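Local coordinates for protein branched-chain-amino-acid aminotransferase (PDB 6JIF) that catalyses the reversible, pyridoxal-phosphate-dependent transfer of amino groups between branched-chain amino acids and 2-oxo acids, at residues P232-F246 with P258-L270. Sequence-based numbering, arbitrary orientation.
Sequences PMTHTKIEEVGSANF and PNSPSVLPGITRL. With PLP (pyridoxal-5'-phosphate), chain D.
Two serine hydroxyls grip the carboxylate of Glu239: Ser262 OG donates to the syn lone pair of OE1 at 2.5 Å, Ser260 OG to OE2 at 2.7 Å from above the carboxylate plane. Ser260 OG also accepts from Ser262 N, closing an ST turn that brings the two serines to the same carboxylate. Replacing Glu239 by alanine is likely to leave both hydroxyls without their acceptor and to open a gap beside Val263 CG2. Glu240 reaches farther along the same loop: with its chain bent at chi2 (-82°), OE2 is met almost head-on by Leu264 N, while OE1 lies 2.8 Å from PLP N1, the glutamate-pyridine pairing of fold-type IV aminotransferases. Glu239 and Glu240 form a classic beta bulge opposite Tyr229, which puts both side chains on the same side of the strand. Val263 wedges between them, CG2 against Glu239 and CG1 against Glu240 OE2. Pro258 packs CG against Ile238 O and CD at the Phe246 ring edge. Asn245 ND2 donates to Leu264 O at 3.0 Å, in the carbonyl plane, and OD1 shares a water with Arg269 N and the cofactor phosphate, which Ile267 N, Thr268 N and Thr268 OG1 hold at the start of helix 267-278.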
loop_
_atom_site.group_PDB
_atom_site.type_symbol
_atom_site.label_atom_id
_atom_site.label_comp_id
_atom_site.label_asym_id
_atom_site.label_seq_id
_atom_site.Cartn_x
_atom_site.Cartn_y
_atom_site.Cartn_z
ATOM N N PRO B 232 -6.761 4.193 14.845
ATOM C CA PRO B 232 -7.575 3.189 14.186
ATOM C C PRO B 232 -8.232 2.225 15.166
ATOM O O PRO B 232 -9.281 1.655 14.836
ATOM C CB PRO B 232 -6.559 2.492 13.252
ATOM C CG PRO B 232 -5.192 2.788 13.863
ATOM C CD PRO B 232 -5.384 4.224 14.341
ATOM N N MET B 233 -7.693 2.057 16.396
ATOM C CA MET B 233 -8.312 1.102 17.330
ATOM C C MET B 233 -9.614 1.641 17.917
ATOM O O MET B 233 -10.576 0.890 18.099
ATOM C CB MET B 233 -7.327 0.765 18.438
ATOM C CG MET B 233 -7.804 -0.411 19.288
ATOM S SD MET B 233 -6.508 -1.235 20.183
ATOM C CE MET B 233 -5.817 -2.348 18.914
ATOM N N THR B 234 -9.673 2.955 18.236
ATOM C CA THR B 234 -10.824 3.491 18.981
ATOM C C THR B 234 -11.492 4.697 18.362
ATOM O O THR B 234 -12.604 5.045 18.795
ATOM C CB THR B 234 -10.445 3.862 20.440
ATOM O OG1 THR B 234 -9.579 4.994 20.471
ATOM C CG2 THR B 234 -9.725 2.708 21.126
ATOM N N HIS B 235 -10.841 5.391 17.434
ATOM C CA HIS B 235 -11.388 6.613 16.855
ATOM C C HIS B 235 -11.784 7.572 17.964
ATOM O O HIS B 235 -12.802 8.278 17.900
ATOM C CB HIS B 235 -12.543 6.330 15.912
ATOM C CG HIS B 235 -12.065 5.863 14.579
ATOM N ND1 HIS B 235 -12.339 6.529 13.410
ATOM C CD2 HIS B 235 -11.311 4.792 14.231
ATOM C CE1 HIS B 235 -11.745 5.912 12.396
ATOM N NE2 HIS B 235 -11.141 4.841 12.862
ATOM N N THR B 236 -10.881 7.705 18.927
ATOM C CA THR B 236 -11.048 8.743 19.942
ATOM C C THR B 236 -9.955 9.802 19.948
ATOM O O THR B 236 -10.112 10.805 20.656
ATOM C CB THR B 236 -11.144 8.113 21.343
ATOM O OG1 THR B 236 -9.954 7.379 21.651
ATOM C CG2 THR B 236 -12.389 7.238 21.416
ATOM N N LYS B 237 -8.868 9.609 19.200
ATOM C CA LYS B 237 -7.684 10.473 19.285
ATOM C C LYS B 237 -7.216 10.876 17.894
ATOM O O LYS B 237 -7.189 10.050 16.987
ATOM C CB LYS B 237 -6.539 9.723 20.040
ATOM C CG LYS B 237 -6.806 9.515 21.514
ATOM C CD LYS B 237 -5.857 8.451 22.147
ATOM C CE LYS B 237 -6.130 7.075 21.587
ATOM N NZ LYS B 237 -5.538 5.934 22.415
ATOM N N ILE B 238 -6.843 12.146 17.710
ATOM C CA ILE B 238 -6.324 12.590 16.413
ATOM C C ILE B 238 -4.963 11.975 16.142
ATOM O O ILE B 238 -4.092 11.946 17.015
ATOM C CB ILE B 238 -6.213 14.122 16.401
ATOM C CG1 ILE B 238 -7.618 14.708 16.501
ATOM C CG2 ILE B 238 -5.489 14.645 15.122
ATOM C CD1 ILE B 238 -7.649 16.231 16.662
ATOM N N GLU B 239 -4.761 11.515 14.915
ATOM C CA GLU B 239 -3.464 11.009 14.474
ATOM C C GLU B 239 -2.845 11.817 13.348
ATOM O O GLU B 239 -1.672 12.169 13.443
ATOM C CB GLU B 239 -3.590 9.562 14.053
ATOM C CG GLU B 239 -3.982 8.670 15.205
ATOM C CD GLU B 239 -3.153 7.383 15.240
ATOM O OE1 GLU B 239 -2.719 6.933 14.146
ATOM O OE2 GLU B 239 -2.941 6.850 16.369
ATOM N N GLU B 240 -3.598 12.129 12.279
ATOM C CA GLU B 240 -2.993 12.783 11.122
ATOM C C GLU B 240 -4.005 13.696 10.463
ATOM O O GLU B 240 -5.204 13.418 10.460
ATOM C CB GLU B 240 -2.497 11.818 10.021
ATOM C CG GLU B 240 -1.457 10.803 10.461
ATOM C CD GLU B 240 -0.064 11.375 10.477
ATOM O OE1 GLU B 240 0.099 12.602 10.227
ATOM O OE2 GLU B 240 0.875 10.592 10.706
ATOM N N VAL B 241 -3.493 14.745 9.814
ATOM C CA VAL B 241 -4.359 15.698 9.087
ATOM C C VAL B 241 -3.999 15.516 7.623
ATOM O O VAL B 241 -2.958 16.027 7.180
ATOM C CB VAL B 241 -4.133 17.139 9.551
ATOM C CG1 VAL B 241 -5.029 18.164 8.766
ATOM C CG2 VAL B 241 -4.354 17.272 11.056
ATOM N N GLY B 242 -4.790 14.746 6.889
ATOM C CA GLY B 242 -4.445 14.455 5.499
ATOM C C GLY B 242 -3.107 13.712 5.487
ATOM O O GLY B 242 -2.954 12.701 6.189
ATOM N N SER B 243 -2.084 14.266 4.800
ATOM C CA SER B 243 -0.744 13.696 4.843
ATOM C C SER B 243 0.197 14.613 5.611
ATOM O O SER B 243 1.360 14.810 5.230
ATOM C CB SER B 243 -0.240 13.406 3.427
ATOM O OG SER B 243 -1.289 12.800 2.652
ATOM N N ALA B 244 -0.301 15.195 6.706
ATOM C CA ALA B 244 0.502 16.111 7.511
ATOM C C ALA B 244 0.288 15.789 8.984
ATOM O O ALA B 244 -0.701 15.166 9.353
ATOM C CB ALA B 244 0.124 17.585 7.259
ATOM N N ASN B 245 1.230 16.208 9.834
ATOM C CA ASN B 245 1.015 15.986 11.259
ATOM C C ASN B 245 0.132 17.079 11.842
ATOM O O ASN B 245 0.071 18.198 11.308
ATOM C CB ASN B 245 2.323 15.962 12.017
ATOM C CG ASN B 245 3.147 14.738 11.670
ATOM O OD1 ASN B 245 4.259 14.854 11.185
ATOM N ND2 ASN B 245 2.553 13.577 11.838
ATOM N N PHE B 246 -0.570 16.745 12.941
ATOM C CA PHE B 246 -1.416 17.707 13.657
ATOM C C PHE B 246 -0.606 18.368 14.766
ATOM O O PHE B 246 0.222 17.727 15.402
ATOM C CB PHE B 246 -2.627 17.000 14.282
ATOM C CG PHE B 246 -3.499 17.891 15.129
ATOM C CD1 PHE B 246 -4.526 18.643 14.541
ATOM C CD2 PHE B 246 -3.325 17.975 16.504
ATOM C CE1 PHE B 246 -5.347 19.492 15.299
ATOM C CE2 PHE B 246 -4.185 18.805 17.289
ATOM C CZ PHE B 246 -5.163 19.571 16.682
ATOM N N PRO B 258 0.229 14.603 18.450
ATOM C CA PRO B 258 -0.027 13.185 18.745
ATOM C C PRO B 258 1.211 12.316 18.762
ATOM O O PRO B 258 2.164 12.534 18.019
ATOM C CB PRO B 258 -0.966 12.737 17.598
ATOM C CG PRO B 258 -1.753 14.043 17.247
ATOM C CD PRO B 258 -0.630 15.093 17.358
ATOM N N ASN B 259 1.157 11.297 19.621
ATOM C CA ASN B 259 2.206 10.292 19.734
ATOM C C ASN B 259 1.507 8.945 19.742
ATOM O O ASN B 259 0.632 8.715 20.578
ATOM C CB ASN B 259 2.982 10.526 21.033
ATOM C CG ASN B 259 4.121 9.561 21.217
ATOM O OD1 ASN B 259 4.617 9.002 20.268
ATOM N ND2 ASN B 259 4.568 9.418 22.439
ATOM N N SER B 260 1.824 8.090 18.785
ATOM C CA SER B 260 1.269 6.738 18.783
ATOM C C SER B 260 2.073 5.914 17.792
ATOM O O SER B 260 2.749 6.485 16.915
ATOM C CB SER B 260 -0.209 6.743 18.385
ATOM O OG SER B 260 -0.384 6.408 17.020
ATOM N N PRO B 261 2.002 4.591 17.889
ATOM C CA PRO B 261 2.790 3.756 16.959
ATOM C C PRO B 261 2.388 3.907 15.493
ATOM O O PRO B 261 3.202 3.540 14.629
ATOM C CB PRO B 261 2.537 2.325 17.459
ATOM C CG PRO B 261 2.124 2.476 18.941
ATOM C CD PRO B 261 1.394 3.826 18.984
ATOM N N SER B 262 1.199 4.463 15.184
ATOM C CA SER B 262 0.733 4.571 13.797
ATOM C C SER B 262 0.855 5.975 13.208
ATOM O O SER B 262 0.646 6.127 12.000
ATOM C CB SER B 262 -0.703 4.066 13.671
ATOM O OG SER B 262 -1.547 4.747 14.601
ATOM N N VAL B 263 1.266 6.971 13.990
ATOM C CA VAL B 263 1.556 8.311 13.458
ATOM C C VAL B 263 2.861 8.321 12.662
ATOM O O VAL B 263 3.901 7.822 13.104
ATOM C CB VAL B 263 1.608 9.324 14.621
ATOM C CG1 VAL B 263 2.043 10.723 14.159
ATOM C CG2 VAL B 263 0.256 9.440 15.321
ATOM N N LEU B 264 2.847 8.992 11.522
ATOM C CA LEU B 264 4.062 9.172 10.727
ATOM C C LEU B 264 4.978 10.195 11.389
ATOM O O LEU B 264 4.556 11.339 11.623
ATOM C CB LEU B 264 3.679 9.622 9.312
ATOM C CG LEU B 264 4.712 9.529 8.179
ATOM C CD1 LEU B 264 5.766 10.559 8.350
ATOM C CD2 LEU B 264 5.399 8.183 8.013
ATOM N N PRO B 265 6.212 9.839 11.739
ATOM C CA PRO B 265 7.068 10.792 12.454
ATOM C C PRO B 265 7.647 11.844 11.517
ATOM O O PRO B 265 8.637 11.585 10.840
ATOM C CB PRO B 265 8.183 9.910 13.053
ATOM C CG PRO B 265 8.084 8.633 12.292
ATOM C CD PRO B 265 6.722 8.457 11.797
ATOM N N GLY B 266 6.977 12.988 11.402
ATOM C CA GLY B 266 7.356 13.951 10.387
ATOM C C GLY B 266 8.590 14.732 10.775
ATOM O O GLY B 266 8.853 14.966 11.959
ATOM N N ILE B 267 9.353 15.126 9.751
ATOM C CA ILE B 267 10.547 15.971 9.962
ATOM C C ILE B 267 10.165 17.437 10.230
ATOM O O ILE B 267 10.805 18.114 11.031
ATOM C CB ILE B 267 11.466 15.836 8.738
ATOM C CG1 ILE B 267 11.948 14.358 8.622
ATOM C CG2 ILE B 267 12.722 16.742 8.830
ATOM C CD1 ILE B 267 12.487 14.039 7.243
ATOM N N THR B 268 9.107 17.935 9.591
ATOM C CA THR B 268 8.632 19.271 9.942
ATOM C C THR B 268 8.184 19.295 11.381
ATOM O O THR B 268 8.560 20.196 12.130
ATOM C CB THR B 268 7.517 19.701 8.996
ATOM O OG1 THR B 268 7.900 19.384 7.641
ATOM C CG2 THR B 268 7.180 21.244 9.142
ATOM N N ARG B 269 7.445 18.268 11.820
ATOM C CA ARG B 269 7.041 18.204 13.218
ATOM C C ARG B 269 8.239 18.197 14.160
ATOM O O ARG B 269 8.254 18.897 15.178
ATOM C CB ARG B 269 6.179 16.954 13.451
ATOM C CG ARG B 269 5.815 16.766 14.909
ATOM C CD ARG B 269 5.110 15.384 15.094
ATOM N NE ARG B 269 6.089 14.321 15.272
ATOM C CZ ARG B 269 5.798 13.025 15.371
ATOM N NH1 ARG B 269 4.536 12.598 15.300
ATOM N NH2 ARG B 269 6.768 12.139 15.549
ATOM N N LEU B 270 9.234 17.362 13.862
ATOM C CA LEU B 270 10.441 17.323 14.674
ATOM C C LEU B 270 11.128 18.682 14.719
ATOM O O LEU B 270 11.619 19.107 15.772
ATOM C CB LEU B 270 11.385 16.271 14.094
ATOM C CG LEU B 270 12.714 16.134 14.840
ATOM C CD1 LEU B 270 12.415 15.470 16.173
ATOM C CD2 LEU B 270 13.730 15.258 14.049
HETATM N N1 PLP D . 1.927 12.756 8.085
HETATM C C2 PLP D . 1.865 11.830 7.088
HETATM C C2A PLP D . 0.764 10.821 7.171
HETATM C C3 PLP D . 2.830 11.802 6.080
HETATM O O3 PLP D . 2.780 10.826 5.119
HETATM C C4 PLP D . 3.858 12.781 6.065
HETATM C C4A PLP D . 5.036 12.675 5.115
HETATM C C5 PLP D . 3.857 13.728 7.108
HETATM C C6 PLP D . 2.911 13.679 8.088
HETATM C C5A PLP D . 4.815 14.873 7.212
HETATM O O4P PLP D . 6.121 14.437 7.185
HETATM P P PLP D . 7.268 15.491 6.843
HETATM O O1P PLP D . 7.176 16.667 7.786
HETATM O O2P PLP D . 8.536 14.670 7.118
HETATM O O3P PLP D . 7.158 15.993 5.406
HETATM O O HOH W 1 5.663 16.909 10.046
#